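Aromatic-amino-acid:2-oxoglutarate transaminase (Candida albicans, PDB 6HND) is a pyridoxal-phosphate-dependent aminotransferase that probably moves amino groups between aromatic amino acids, perhaps also 2-aminoadipate, and 2-oxoglutarate. Local coordinates at residues P46-F51 with I112-T117; P106-H111 with Q386-G391; P138-A143 with W158-T163; G284-P289 with L400-N405. All coordinates share one frame; numbering follows the deposited sequence.

Interactions 1 and 2 share strand 109-113: residues 112-117 meet the loop before strand 53-60, while residues 106-111 meet the last turn of helix 375-388. Their centres lie about 20 Å apart. Interaction 3 touches interaction 2, where Gln-386 NE2 packs 3.6 Å from Pro-138 O, so helix 375-388 connects the small N-terminal sheet with the helix that covers strand 158-163. Helix 392-418, next in the chain, carries interaction 4. Side chains of three contacts lie within about 12 Å of a bound pyridoxal phosphate, not necessarily the same molecule: Phe-51 about 11 Å, Ile-162 about 12 Å, Leu-286 about 10 Å. Interaction 2 lies away from the known sites. Interactions 1 and 4 both touch the second subunit.

Interaction 1 of 4, residues P46-F51 with I112-T117; sequences PNHGFF and ISRHTT
An Asx turn leading into a short 3-10 turn presents His-48 to Arg-114, near strand 109-113. Asn-47 OD1 accepts from Gly-49 N at 2.9 Å and closes the turn. Arg-114 NH1 then bonds twice to one residue, at 2.9 Å to His-48 O and at 3.1 Å to His-48 ND1. The ring nitrogen receives NH1 in its own plane. The carbonyl oxygen is approached from above its plane, and Phe-51 N reaches it from the opposite face. With ND1 accepting, a neutral His-48 protonated at NE2 would be consistent. A bend at chi3 (-70°) places NE of Arg-114, whose NH2 forms a salt bridge with Asp-54 and donates to a water at 2.8 Å. That water can donate to Phe-51 O, 2.7 Å away, but has more acceptors than protons. The loop also belongs to the dimer interface: Phe-50 stacks on Tyr-406 of the second subunit, and Asn-47 ND2 bonds to Leu-495 O of the same subunit. His-115 completes the contact as an offset edge-to-face pair, its edge toward the His-48 face with the planes at 88°, and its NE2 lies 3.6 Å from His-48 CE1.

Interaction 2 of 4, residues P106-H111 with Q386-G391; sequences PQSTVH and QENFKG
A partly solvent-exposed packing contact sets Val-110 and Ser-108, on the strand 109-113 side of a two-stranded antiparallel sheet, against Glu-387 and Asn-388 in the last turn of helix 375-388. No hydrogen bond joins the segments directly; apolar touches and bridging waters do. Val-110 is the buried residue among those that meet, and its two methyls divide the work. CG1, anti to the backbone N (chi1 177°), turns to Glu-387, 4.0 Å from its CB and 3.9 Å from OE2. CG2 lies 3.7 Å from Asn-388 CB. On one flank Asn-388 swings its amide to Ser-108, with ND2 3.3 Å from Ser-108 CB. A water there accepts from Asn-388 ND2 at 3.1 Å and is hydrogen-bonded to Ser-108 OG at 2.6 Å. Ser-108 OG has a second partner in Asp-62. On the other flank a water joins His-111 O to Glu-387 OE1, donating to the carboxylate oxygen at 3.1 Å. The His-111 ring is engaged separately, through ND1 to Asp-57. Lys-390, with positive phi, is the first residue to leave helical backbone angles, and Gly-391 is the N-cap of helix 392-418. Strand 53-60 contributes as well, since both Val-110 and Asn-388 pack on Leu-60. The fold thus lays its small antiparallel sheet, strands 53-60 and 109-113, on helix 375-388, away from the cofactor site.

Interaction 3 of 4, residues P138-A143 with W158-T163; sequences PLLQFA and WNVFIT
Leu-140 of helix 137-151 is the main bump, and the hollow it fills lies between Val-160 and Ile-162, two residues apart on strand 158-163. Its CG is anti to the carbonyl carbon (chi1 -77°), and from there CD2 descends to 3.6 Å from Ile-162 CG1 and 3.8 Å from Val-160 CG2. The same methyl of Leu-140 also meets the strand backbone, 3.7 Å from Val-160 O and 4.0 Å from Phe-161 CA. The strand answers with bumps of its own. Val-160 CG2 nestles among Leu-140 CD2, Leu-140 O at 3.5 Å and Ala-143 CB at 4.2 Å, where the small alanine side chain accepts the branched one. Ile-162 CD1 enters beside Leu-139, 3.9 Å from its CG, with Leu-140 CD2 on another side. The axes of segments 138-143 and 158-163 come within 8.2 Å, with 127° between their N-to-C directions. The interface is apolar and buried. Within this chain, strand 158-163 is an outermost strand of the seven-stranded mixed sheet and pairs antiparallel with 350-355; Phe-161 points away from the helix and packs on helix 356-369, while Leu-139 and Phe-142 pack on helix 375-388.

Interaction 4 of 4, residues G284-P289 with L400-N405; sequences GYLTLP and LKMRLN
Leu-286, the centre of an inverse gamma turn, opens the contact: its CD2 sits 4.1 Å from Met-402 CB and equally far from Arg-403 N, over the helix backbone. At Thr-287 the loop meets the Arg-403 side chain, whose CG is anti to the backbone N (chi1 177°) and whose chain stays extended from CG to NE. Arg-403 NE comes 2.8 Å from Thr-287 O and 3.0 Å from Thr-287 OG1; the hydroxyl lies at the guanidinium edge. A water hydrogen-bonded to Thr-287 OG1 accepts from Arg-403 NH2 at 2.6 Å. This loop follows strand 276-280 of the central sheet, just past the cofactor-pocket residues Asp-280, Pro-282 and Tyr-283, and here it lies across helix 392-418. Tyr-315 and His-319 of helix 312-319 also pack on Thr-287. Leu-288 points its CB away from the helix, yet CD2 curls back to 4.3 Å from Arg-403 O. Last comes Pro-289, whose ring meets the guanidinium tip to tip, with CD 3.5 Å from Arg-403 NH2.

Interaction 1 of 4, residues P46-F51 with I112-T117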
loop_
_atom_site.group_PDB
_atom_site.type_symbol
_atom_site.label_atom_id
_atom_site.label_comp_id
_atom_site.label_asym_id
_atom_site.label_seq_id
_atom_site.Cartn_x
_atom_site.Cartn_y
_atom_site.Cartn_z
ATOM N N PRO B 46 -15.011 -0.048 -13.795
ATOM C CA PRO B 46 -15.793 -1.100 -14.406
ATOM C C PRO B 46 -16.977 -1.310 -13.469
ATOM O O PRO B 46 -16.786 -1.352 -12.261
ATOM C CB PRO B 46 -14.869 -2.305 -14.498
ATOM C CG PRO B 46 -13.515 -1.762 -14.114
ATOM C CD PRO B 46 -13.745 -0.539 -13.259
ATOM N N ASN B 47 -18.165 -1.419 -14.054
ATOM C CA ASN B 47 -19.378 -1.936 -13.371
ATOM C C ASN B 47 -19.046 -3.237 -12.631
ATOM O O ASN B 47 -18.309 -4.031 -13.194
ATOM C CB ASN B 47 -20.499 -2.189 -14.371
ATOM C CG ASN B 47 -21.805 -2.446 -13.664
ATOM O OD1 ASN B 47 -22.092 -3.592 -13.283
ATOM N ND2 ASN B 47 -22.576 -1.385 -13.462
ATOM N N HIS B 48 -19.614 -3.462 -11.441
ATOM C CA HIS B 48 -19.372 -4.678 -10.619
ATOM C C HIS B 48 -19.692 -5.965 -11.400
ATOM O O HIS B 48 -19.160 -7.003 -11.004
ATOM C CB HIS B 48 -20.116 -4.614 -9.276
ATOM C CG HIS B 48 -21.598 -4.645 -9.404
ATOM N ND1 HIS B 48 -22.300 -5.834 -9.541
ATOM C CD2 HIS B 48 -22.505 -3.642 -9.439
ATOM C CE1 HIS B 48 -23.579 -5.554 -9.674
ATOM N NE2 HIS B 48 -23.732 -4.210 -9.603
ATOM N N GLY B 49 -20.514 -5.918 -12.460
ATOM C CA GLY B 49 -20.835 -7.107 -13.283
ATOM C C GLY B 49 -19.591 -7.749 -13.913
ATOM O O GLY B 49 -19.622 -8.965 -14.219
ATOM N N PHE B 50 -18.539 -6.959 -14.123
ATOM C CA PHE B 50 -17.249 -7.409 -14.674
ATOM C C PHE B 50 -16.423 -8.209 -13.660
ATOM O O PHE B 50 -15.476 -8.867 -14.083
ATOM C CB PHE B 50 -16.445 -6.191 -15.124
ATOM C CG PHE B 50 -16.953 -5.544 -16.388
ATOM C CD1 PHE B 50 -16.915 -6.228 -17.593
ATOM C CD2 PHE B 50 -17.483 -4.269 -16.368
ATOM C CE1 PHE B 50 -17.377 -5.642 -18.764
ATOM C CE2 PHE B 50 -17.949 -3.684 -17.536
ATOM C CZ PHE B 50 -17.895 -4.367 -18.733
ATOM N N PHE B 51 -16.714 -8.138 -12.363
ATOM C CA PHE B 51 -15.842 -8.740 -11.318
ATOM C C PHE B 51 -16.008 -10.259 -11.326
ATOM O O PHE B 51 -17.135 -10.755 -11.273
ATOM C CB PHE B 51 -16.175 -8.197 -9.931
ATOM C CG PHE B 51 -16.113 -6.708 -9.761
ATOM C CD1 PHE B 51 -15.411 -5.902 -10.647
ATOM C CD2 PHE B 51 -16.741 -6.117 -8.680
ATOM C CE1 PHE B 51 -15.350 -4.534 -10.451
ATOM C CE2 PHE B 51 -16.666 -4.747 -8.479
ATOM C CZ PHE B 51 -15.968 -3.958 -9.358
ATOM N N ILE B 112 -19.929 -13.239 2.424
ATOM C CA ILE B 112 -19.811 -11.868 1.856
ATOM C C ILE B 112 -20.480 -11.893 0.487
ATOM O O ILE B 112 -19.930 -12.535 -0.423
ATOM C CB ILE B 112 -18.340 -11.416 1.789
ATOM C CG1 ILE B 112 -17.654 -11.534 3.158
ATOM C CG2 ILE B 112 -18.270 -10.008 1.193
ATOM C CD1 ILE B 112 -16.179 -11.186 3.161
ATOM N N SER B 113 -21.627 -11.234 0.363
ATOM C CA SER B 113 -22.468 -11.217 -0.867
ATOM C C SER B 113 -22.096 -10.012 -1.748
ATOM O O SER B 113 -21.474 -9.030 -1.237
ATOM C CB SER B 113 -23.942 -11.219 -0.486
ATOM O OG SER B 113 -24.246 -10.137 0.394
ATOM N N ARG B 114 -22.500 -10.058 -3.012
ATOM C CA ARG B 114 -22.326 -8.945 -3.970
ATOM C C ARG B 114 -22.933 -7.678 -3.374
ATOM O O ARG B 114 -22.275 -6.617 -3.468
ATOM C CB ARG B 114 -22.931 -9.293 -5.330
ATOM C CG ARG B 114 -22.670 -8.253 -6.412
ATOM C CD ARG B 114 -23.330 -8.654 -7.722
ATOM N NE ARG B 114 -22.667 -9.811 -8.325
ATOM C CZ ARG B 114 -21.583 -9.774 -9.104
ATOM N NH1 ARG B 114 -21.024 -8.624 -9.442
ATOM N NH2 ARG B 114 -21.067 -10.900 -9.566
ATOM N N HIS B 115 -24.106 -7.778 -2.742
ATOM C CA HIS B 115 -24.905 -6.600 -2.296
ATOM C C HIS B 115 -25.334 -6.766 -0.846
ATOM O O HIS B 115 -25.745 -7.880 -0.492
ATOM C CB HIS B 115 -26.164 -6.383 -3.160
ATOM C CG HIS B 115 -25.872 -6.158 -4.607
ATOM N ND1 HIS B 115 -25.358 -4.968 -5.076
ATOM C CD2 HIS B 115 -26.017 -6.968 -5.682
ATOM C CE1 HIS B 115 -25.239 -5.045 -6.385
ATOM N NE2 HIS B 115 -25.608 -6.264 -6.783
ATOM N N THR B 116 -25.291 -5.671 -0.081
ATOM C CA THR B 116 -25.819 -5.595 1.300
ATOM C C THR B 116 -26.465 -4.227 1.511
ATOM O O THR B 116 -26.037 -3.275 0.835
ATOM C CB THR B 116 -24.697 -5.842 2.308
ATOM O OG1 THR B 116 -25.314 -6.209 3.540
ATOM C CG2 THR B 116 -23.810 -4.631 2.499
ATOM N N THR B 117 -27.427 -4.137 2.432
ATOM C CA THR B 117 -28.005 -2.857 2.946
ATOM C C THR B 117 -27.675 -2.696 4.440
ATOM O O THR B 117 -28.192 -1.748 5.069
ATOM C CB THR B 117 -29.519 -2.832 2.691
ATOM O OG1 THR B 117 -30.073 -4.003 3.293
ATOM C CG2 THR B 117 -29.864 -2.823 1.216
HETATM O O HOH W 1 -19.703 -10.230 -11.862
#

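Interaction 2 of 4, residues P106-H111 with Q386-G391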
loop_
_atom_site.group_PDB
_atom_site.type_symbol
_atom_site.label_atom_id
_atom_site.label_comp_id
_atom_site.label_asym_id
_atom_site.label_seq_id
_atom_site.Cartn_x
_atom_site.Cartn_y
_atom_site.Cartn_z
ATOM N N PRO B 106 -21.393 -26.539 14.576
ATOM C CA PRO B 106 -20.987 -26.085 13.242
ATOM C C PRO B 106 -19.824 -25.068 13.298
ATOM O O PRO B 106 -19.711 -24.300 14.247
ATOM C CB PRO B 106 -22.264 -25.455 12.659
ATOM C CG PRO B 106 -23.398 -26.108 13.431
ATOM C CD PRO B 106 -22.836 -26.381 14.812
ATOM N N GLN B 107 -18.953 -25.106 12.290
ATOM C CA GLN B 107 -17.855 -24.132 12.122
ATOM C C GLN B 107 -18.465 -22.745 11.876
ATOM O O GLN B 107 -19.509 -22.643 11.195
ATOM C CB GLN B 107 -16.939 -24.555 10.977
ATOM C CG GLN B 107 -15.723 -23.661 10.854
ATOM C CD GLN B 107 -14.840 -24.000 9.686
ATOM O OE1 GLN B 107 -15.209 -24.760 8.789
ATOM N NE2 GLN B 107 -13.654 -23.414 9.700
ATOM N N SER B 108 -17.856 -21.720 12.463
ATOM C CA SER B 108 -18.220 -20.301 12.252
ATOM C C SER B 108 -17.800 -19.921 10.837
ATOM O O SER B 108 -16.666 -20.250 10.433
ATOM C CB SER B 108 -17.579 -19.413 13.261
ATOM O OG SER B 108 -18.133 -19.640 14.545
ATOM N N THR B 109 -18.720 -19.322 10.091
ATOM C CA THR B 109 -18.485 -18.874 8.701
ATOM C C THR B 109 -19.186 -17.528 8.491
ATOM O O THR B 109 -20.282 -17.306 9.029
ATOM C CB THR B 109 -18.859 -19.998 7.723
ATOM O OG1 THR B 109 -18.641 -19.490 6.400
ATOM C CG2 THR B 109 -20.276 -20.492 7.912
ATOM N N VAL B 110 -18.545 -16.635 7.766
ATOM C CA VAL B 110 -19.158 -15.353 7.321
ATOM C C VAL B 110 -19.307 -15.422 5.793
ATOM O O VAL B 110 -18.344 -15.789 5.096
ATOM C CB VAL B 110 -18.298 -14.176 7.801
ATOM C CG1 VAL B 110 -18.817 -12.824 7.332
ATOM C CG2 VAL B 110 -18.172 -14.201 9.313
ATOM N N HIS B 111 -20.487 -15.105 5.295
ATOM C CA HIS B 111 -20.776 -15.021 3.843
ATOM C C HIS B 111 -20.750 -13.548 3.420
ATOM O O HIS B 111 -21.470 -12.710 4.026
ATOM C CB HIS B 111 -22.116 -15.699 3.529
ATOM C CG HIS B 111 -22.438 -15.686 2.083
ATOM N ND1 HIS B 111 -21.936 -16.641 1.235
ATOM C CD2 HIS B 111 -23.151 -14.812 1.331
ATOM C CE1 HIS B 111 -22.354 -16.388 -0.000
ATOM N NE2 HIS B 111 -23.103 -15.259 0.033
ATOM N N GLN B 386 -17.551 -7.636 12.375
ATOM C CA GLN B 386 -18.951 -7.188 12.591
ATOM C C GLN B 386 -19.893 -8.409 12.671
ATOM O O GLN B 386 -20.739 -8.444 13.583
ATOM C CB GLN B 386 -19.355 -6.178 11.506
ATOM C CG GLN B 386 -19.858 -4.824 12.033
ATOM C CD GLN B 386 -18.834 -3.708 12.199
ATOM O OE1 GLN B 386 -18.438 -3.397 13.318
ATOM N NE2 GLN B 386 -18.462 -3.021 11.121
ATOM N N GLU B 387 -19.752 -9.418 11.812
ATOM C CA GLU B 387 -20.731 -10.537 11.760
ATOM C C GLU B 387 -20.364 -11.684 12.714
ATOM O O GLU B 387 -21.256 -12.178 13.404
ATOM C CB GLU B 387 -20.884 -11.076 10.340
ATOM C CG GLU B 387 -22.250 -10.792 9.747
ATOM C CD GLU B 387 -22.520 -11.680 8.553
ATOM O OE1 GLU B 387 -22.741 -11.130 7.452
ATOM O OE2 GLU B 387 -22.450 -12.926 8.735
ATOM N N ASN B 388 -19.127 -12.158 12.690
ATOM C CA ASN B 388 -18.715 -13.311 13.523
ATOM C C ASN B 388 -18.470 -12.828 14.951
ATOM O O ASN B 388 -18.995 -13.470 15.872
ATOM C CB ASN B 388 -17.472 -14.009 12.986
ATOM C CG ASN B 388 -17.179 -15.258 13.781
ATOM O OD1 ASN B 388 -16.129 -15.364 14.412
ATOM N ND2 ASN B 388 -18.123 -16.182 13.774
ATOM N N PHE B 389 -17.703 -11.748 15.125
ATOM C CA PHE B 389 -17.265 -11.251 16.460
ATOM C C PHE B 389 -18.234 -10.193 17.012
ATOM O O PHE B 389 -18.008 -9.760 18.142
ATOM C CB PHE B 389 -15.825 -10.737 16.396
ATOM C CG PHE B 389 -14.805 -11.824 16.205
ATOM C CD1 PHE B 389 -14.747 -12.900 17.086
ATOM C CD2 PHE B 389 -13.909 -11.781 15.142
ATOM C CE1 PHE B 389 -13.816 -13.912 16.907
ATOM C CE2 PHE B 389 -12.982 -12.800 14.956
ATOM C CZ PHE B 389 -12.941 -13.863 15.832
ATOM N N LYS B 390 -19.244 -9.790 16.231
ATOM C CA LYS B 390 -20.373 -8.890 16.613
ATOM C C LYS B 390 -19.849 -7.520 17.084
ATOM O O LYS B 390 -20.516 -6.879 17.915
ATOM C CB LYS B 390 -21.290 -9.531 17.667
ATOM C CG LYS B 390 -21.348 -11.050 17.674
ATOM C CD LYS B 390 -22.738 -11.616 17.861
ATOM C CE LYS B 390 -23.506 -11.656 16.556
ATOM N NZ LYS B 390 -24.258 -12.923 16.387
ATOM N N GLY B 391 -18.748 -7.041 16.505
ATOM C CA GLY B 391 -18.228 -5.682 16.729
ATOM C C GLY B 391 -17.208 -5.636 17.856
ATOM O O GLY B 391 -16.467 -6.611 18.046
HETATM O O HOH W 2 -18.434 -17.857 16.392
HETATM O O HOH W 3 -20.807 -10.551 5.128
#

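Interaction 3 of 4, residues P138-A143 with W158-T163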
loop_
_atom_site.group_PDB
_atom_site.type_symbol
_atom_site.label_atom_id
_atom_site.label_comp_id
_atom_site.label_asym_id
_atom_site.label_seq_id
_atom_site.Cartn_x
_atom_site.Cartn_y
_atom_site.Cartn_z
ATOM N N PRO B 138 -17.695 1.565 6.998
ATOM C CA PRO B 138 -17.951 0.671 8.124
ATOM C C PRO B 138 -16.666 0.272 8.884
ATOM O O PRO B 138 -16.746 -0.065 10.048
ATOM C CB PRO B 138 -18.630 -0.554 7.470
ATOM C CG PRO B 138 -19.133 -0.062 6.145
ATOM C CD PRO B 138 -18.140 0.998 5.721
ATOM N N LEU B 139 -15.509 0.294 8.222
ATOM C CA LEU B 139 -14.246 -0.127 8.875
ATOM C C LEU B 139 -13.716 1.068 9.650
ATOM O O LEU B 139 -13.172 0.839 10.755
ATOM C CB LEU B 139 -13.222 -0.640 7.861
ATOM C CG LEU B 139 -11.938 -1.164 8.495
ATOM C CD1 LEU B 139 -12.218 -2.313 9.448
ATOM C CD2 LEU B 139 -10.916 -1.569 7.442
ATOM N N LEU B 140 -13.819 2.268 9.062
ATOM C CA LEU B 140 -13.473 3.531 9.756
ATOM C C LEU B 140 -14.356 3.631 11.006
ATOM O O LEU B 140 -13.783 3.841 12.062
ATOM C CB LEU B 140 -13.661 4.733 8.837
ATOM C CG LEU B 140 -12.561 4.951 7.797
ATOM C CD1 LEU B 140 -12.975 6.045 6.804
ATOM C CD2 LEU B 140 -11.212 5.284 8.444
ATOM N N GLN B 141 -15.678 3.411 10.906
ATOM C CA GLN B 141 -16.577 3.535 12.085
ATOM C C GLN B 141 -16.154 2.509 13.146
ATOM O O GLN B 141 -16.034 2.915 14.333
ATOM C CB GLN B 141 -18.077 3.405 11.777
ATOM C CG GLN B 141 -18.977 3.930 12.911
ATOM C CD GLN B 141 -18.574 5.309 13.408
ATOM O OE1 GLN B 141 -18.346 6.223 12.632
ATOM N NE2 GLN B 141 -18.438 5.493 14.711
ATOM N N PHE B 142 -15.898 1.252 12.766
ATOM C CA PHE B 142 -15.471 0.217 13.740
ATOM C C PHE B 142 -14.218 0.688 14.479
ATOM O O PHE B 142 -14.187 0.555 15.703
ATOM C CB PHE B 142 -15.184 -1.129 13.094
ATOM C CG PHE B 142 -14.333 -2.006 13.963
ATOM C CD1 PHE B 142 -14.904 -2.747 14.977
ATOM C CD2 PHE B 142 -12.963 -2.048 13.795
ATOM C CE1 PHE B 142 -14.115 -3.535 15.789
ATOM C CE2 PHE B 142 -12.178 -2.832 14.619
ATOM C CZ PHE B 142 -12.754 -3.563 15.612
ATOM N N ALA B 143 -13.228 1.225 13.764
ATOM C CA ALA B 143 -11.975 1.740 14.379
ATOM C C ALA B 143 -12.303 2.906 15.339
ATOM O O ALA B 143 -11.717 2.906 16.425
ATOM C CB ALA B 143 -10.936 2.128 13.338
ATOM N N TRP B 158 -10.679 14.604 16.628
ATOM C CA TRP B 158 -9.801 13.497 16.181
ATOM C C TRP B 158 -10.521 12.719 15.087
ATOM O O TRP B 158 -11.776 12.845 14.970
ATOM C CB TRP B 158 -9.415 12.577 17.342
ATOM C CG TRP B 158 -10.550 11.874 18.024
ATOM C CD1 TRP B 158 -11.247 12.347 19.094
ATOM C CD2 TRP B 158 -11.022 10.531 17.812
ATOM N NE1 TRP B 158 -12.136 11.414 19.545
ATOM C CE2 TRP B 158 -12.027 10.288 18.785
ATOM C CE3 TRP B 158 -10.705 9.508 16.905
ATOM C CZ2 TRP B 158 -12.747 9.098 18.847
ATOM C CZ3 TRP B 158 -11.436 8.336 16.946
ATOM C CH2 TRP B 158 -12.437 8.134 17.909
ATOM N N ASN B 159 -9.759 11.918 14.354
ATOM C CA ASN B 159 -10.321 11.011 13.330
ATOM C C ASN B 159 -9.392 9.807 13.134
ATOM O O ASN B 159 -8.268 9.804 13.665
ATOM C CB ASN B 159 -10.599 11.813 12.054
ATOM C CG ASN B 159 -11.539 11.134 11.089
ATOM O OD1 ASN B 159 -12.226 10.153 11.434
ATOM N ND2 ASN B 159 -11.512 11.630 9.858
ATOM N N VAL B 160 -9.880 8.791 12.427
ATOM C CA VAL B 160 -9.092 7.589 12.086
ATOM C C VAL B 160 -8.860 7.601 10.570
ATOM O O VAL B 160 -9.573 8.309 9.862
ATOM C CB VAL B 160 -9.773 6.309 12.620
ATOM C CG1 VAL B 160 -9.755 6.281 14.130
ATOM C CG2 VAL B 160 -11.198 6.135 12.154
ATOM N N PHE B 161 -7.899 6.800 10.118
ATOM C CA PHE B 161 -7.486 6.625 8.706
ATOM C C PHE B 161 -6.959 5.195 8.524
ATOM O O PHE B 161 -6.003 4.815 9.219
ATOM C CB PHE B 161 -6.405 7.645 8.375
ATOM C CG PHE B 161 -6.101 7.773 6.917
ATOM C CD1 PHE B 161 -5.200 6.921 6.307
ATOM C CD2 PHE B 161 -6.687 8.776 6.164
ATOM C CE1 PHE B 161 -4.905 7.061 4.963
ATOM C CE2 PHE B 161 -6.376 8.927 4.826
ATOM C CZ PHE B 161 -5.483 8.066 4.230
ATOM N N ILE B 162 -7.561 4.430 7.622
ATOM C CA ILE B 162 -7.146 3.029 7.358
ATOM C C ILE B 162 -5.764 3.068 6.688
ATOM O O ILE B 162 -5.600 3.812 5.694
ATOM C CB ILE B 162 -8.190 2.290 6.510
ATOM C CG1 ILE B 162 -9.568 2.288 7.168
ATOM C CG2 ILE B 162 -7.704 0.882 6.189
ATOM C CD1 ILE B 162 -9.553 1.908 8.647
ATOM N N THR B 163 -4.823 2.281 7.225
ATOM C CA THR B 163 -3.446 2.108 6.701
ATOM C C THR B 163 -3.226 0.674 6.235
ATOM O O THR B 163 -4.135 -0.166 6.389
ATOM C CB THR B 163 -2.413 2.437 7.774
ATOM O OG1 THR B 163 -2.555 1.413 8.765
ATOM C CG2 THR B 163 -2.619 3.817 8.370
#

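Interaction 4 of 4, residues G284-P289 with L400-N405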
loop_
_atom_site.group_PDB
_atom_site.type_symbol
_atom_site.label_atom_id
_atom_site.label_comp_id
_atom_site.label_asym_id
_atom_site.label_seq_id
_atom_site.Cartn_x
_atom_site.Cartn_y
_atom_site.Cartn_z
ATOM N N GLY B 284 -0.229 -3.821 22.651
ATOM C CA GLY B 284 -0.517 -3.283 23.991
ATOM C C GLY B 284 -1.810 -3.852 24.537
ATOM O O GLY B 284 -2.076 -3.672 25.736
ATOM N N TYR B 285 -2.614 -4.488 23.691
ATOM C CA TYR B 285 -3.873 -5.139 24.128
ATOM C C TYR B 285 -3.531 -6.491 24.757
ATOM O O TYR B 285 -4.328 -6.974 25.579
ATOM C CB TYR B 285 -4.894 -5.266 22.999
ATOM C CG TYR B 285 -5.334 -3.939 22.451
ATOM C CD1 TYR B 285 -6.149 -3.122 23.202
ATOM C CD2 TYR B 285 -4.947 -3.498 21.197
ATOM C CE1 TYR B 285 -6.568 -1.894 22.738
ATOM C CE2 TYR B 285 -5.367 -2.263 20.718
ATOM C CZ TYR B 285 -6.172 -1.453 21.498
ATOM O OH TYR B 285 -6.594 -0.226 21.095
ATOM N N LEU B 286 -2.370 -7.058 24.415
ATOM C CA LEU B 286 -1.905 -8.363 24.970
ATOM C C LEU B 286 -1.200 -8.103 26.302
ATOM O O LEU B 286 0.023 -8.145 26.341
ATOM C CB LEU B 286 -1.004 -9.037 23.936
ATOM C CG LEU B 286 -1.649 -9.221 22.561
ATOM C CD1 LEU B 286 -0.633 -9.748 21.558
ATOM C CD2 LEU B 286 -2.879 -10.131 22.627
ATOM N N THR B 287 -1.973 -7.785 27.346
ATOM C CA THR B 287 -1.469 -7.466 28.705
ATOM C C THR B 287 -1.139 -8.803 29.372
ATOM O O THR B 287 -1.916 -9.747 29.183
ATOM C CB THR B 287 -2.472 -6.618 29.506
ATOM O OG1 THR B 287 -3.688 -7.370 29.603
ATOM C CG2 THR B 287 -2.753 -5.276 28.867
ATOM N N LEU B 288 -0.010 -8.888 30.079
ATOM C CA LEU B 288 0.491 -10.165 30.651
ATOM C C LEU B 288 0.652 -9.992 32.152
ATOM O O LEU B 288 1.386 -9.100 32.573
ATOM C CB LEU B 288 1.828 -10.522 29.993
ATOM C CG LEU B 288 1.876 -10.451 28.472
ATOM C CD1 LEU B 288 3.288 -10.692 27.977
ATOM C CD2 LEU B 288 0.915 -11.444 27.849
ATOM N N PRO B 289 -0.014 -10.819 32.992
ATOM C CA PRO B 289 0.212 -10.794 34.434
ATOM C C PRO B 289 1.661 -11.178 34.755
ATOM O O PRO B 289 2.287 -11.893 33.942
ATOM C CB PRO B 289 -0.752 -11.811 35.057
ATOM C CG PRO B 289 -1.548 -12.406 33.908
ATOM C CD PRO B 289 -0.981 -11.847 32.609
ATOM N N LEU B 400 -8.826 -11.178 24.262
ATOM C CA LEU B 400 -8.618 -11.795 25.598
ATOM C C LEU B 400 -8.270 -13.288 25.464
ATOM O O LEU B 400 -7.378 -13.753 26.225
ATOM C CB LEU B 400 -9.844 -11.550 26.475
ATOM C CG LEU B 400 -10.081 -10.085 26.831
ATOM C CD1 LEU B 400 -11.294 -9.957 27.725
ATOM C CD2 LEU B 400 -8.855 -9.467 27.485
ATOM N N LYS B 401 -8.838 -14.015 24.505
ATOM C CA LYS B 401 -8.435 -15.430 24.257
ATOM C C LYS B 401 -6.959 -15.472 23.856
ATOM O O LYS B 401 -6.213 -16.330 24.391
ATOM C CB LYS B 401 -9.274 -16.100 23.169
ATOM C CG LYS B 401 -10.728 -16.369 23.520
ATOM C CD LYS B 401 -11.408 -17.158 22.451
ATOM C CE LYS B 401 -12.818 -17.568 22.813
ATOM N NZ LYS B 401 -13.677 -16.387 23.031
ATOM N N MET B 402 -6.548 -14.565 22.966
ATOM C CA MET B 402 -5.137 -14.478 22.501
ATOM C C MET B 402 -4.239 -14.123 23.687
ATOM O O MET B 402 -3.140 -14.665 23.764
ATOM C CB MET B 402 -4.945 -13.421 21.411
ATOM C CG MET B 402 -5.833 -13.607 20.194
ATOM S SD MET B 402 -4.863 -13.747 18.680
ATOM C CE MET B 402 -3.723 -12.376 18.867
ATOM N N ARG B 403 -4.700 -13.218 24.554
ATOM C CA ARG B 403 -3.980 -12.786 25.783
ATOM C C ARG B 403 -3.541 -14.008 26.600
ATOM O O ARG B 403 -2.328 -14.059 27.008
ATOM C CB ARG B 403 -4.879 -11.855 26.602
ATOM C CG ARG B 403 -4.268 -11.425 27.917
ATOM C CD ARG B 403 -5.121 -10.396 28.631
ATOM N NE ARG B 403 -4.600 -10.227 29.971
ATOM C CZ ARG B 403 -4.814 -11.073 30.990
ATOM N NH1 ARG B 403 -5.551 -12.169 30.848
ATOM N NH2 ARG B 403 -4.271 -10.802 32.161
ATOM N N LEU B 404 -4.477 -14.944 26.818
ATOM C CA LEU B 404 -4.296 -16.156 27.661
ATOM C C LEU B 404 -3.186 -17.008 27.080
ATOM O O LEU B 404 -2.383 -17.506 27.888
ATOM C CB LEU B 404 -5.576 -16.990 27.721
ATOM C CG LEU B 404 -6.616 -16.526 28.729
ATOM C CD1 LEU B 404 -7.759 -17.533 28.782
ATOM C CD2 LEU B 404 -5.986 -16.328 30.100
ATOM N N ASN B 405 -3.200 -17.220 25.763
ATOM C CA ASN B 405 -2.140 -17.999 25.056
ATOM C C ASN B 405 -0.773 -17.347 25.314
ATOM O O ASN B 405 0.172 -18.048 25.742
ATOM C CB ASN B 405 -2.338 -18.032 23.540
ATOM C CG ASN B 405 -2.864 -19.348 23.021
ATOM O OD1 ASN B 405 -2.086 -20.199 22.580
ATOM N ND2 ASN B 405 -4.181 -19.498 23.025
HETATM O O HOH W 4 -3.147 -8.473 32.247
#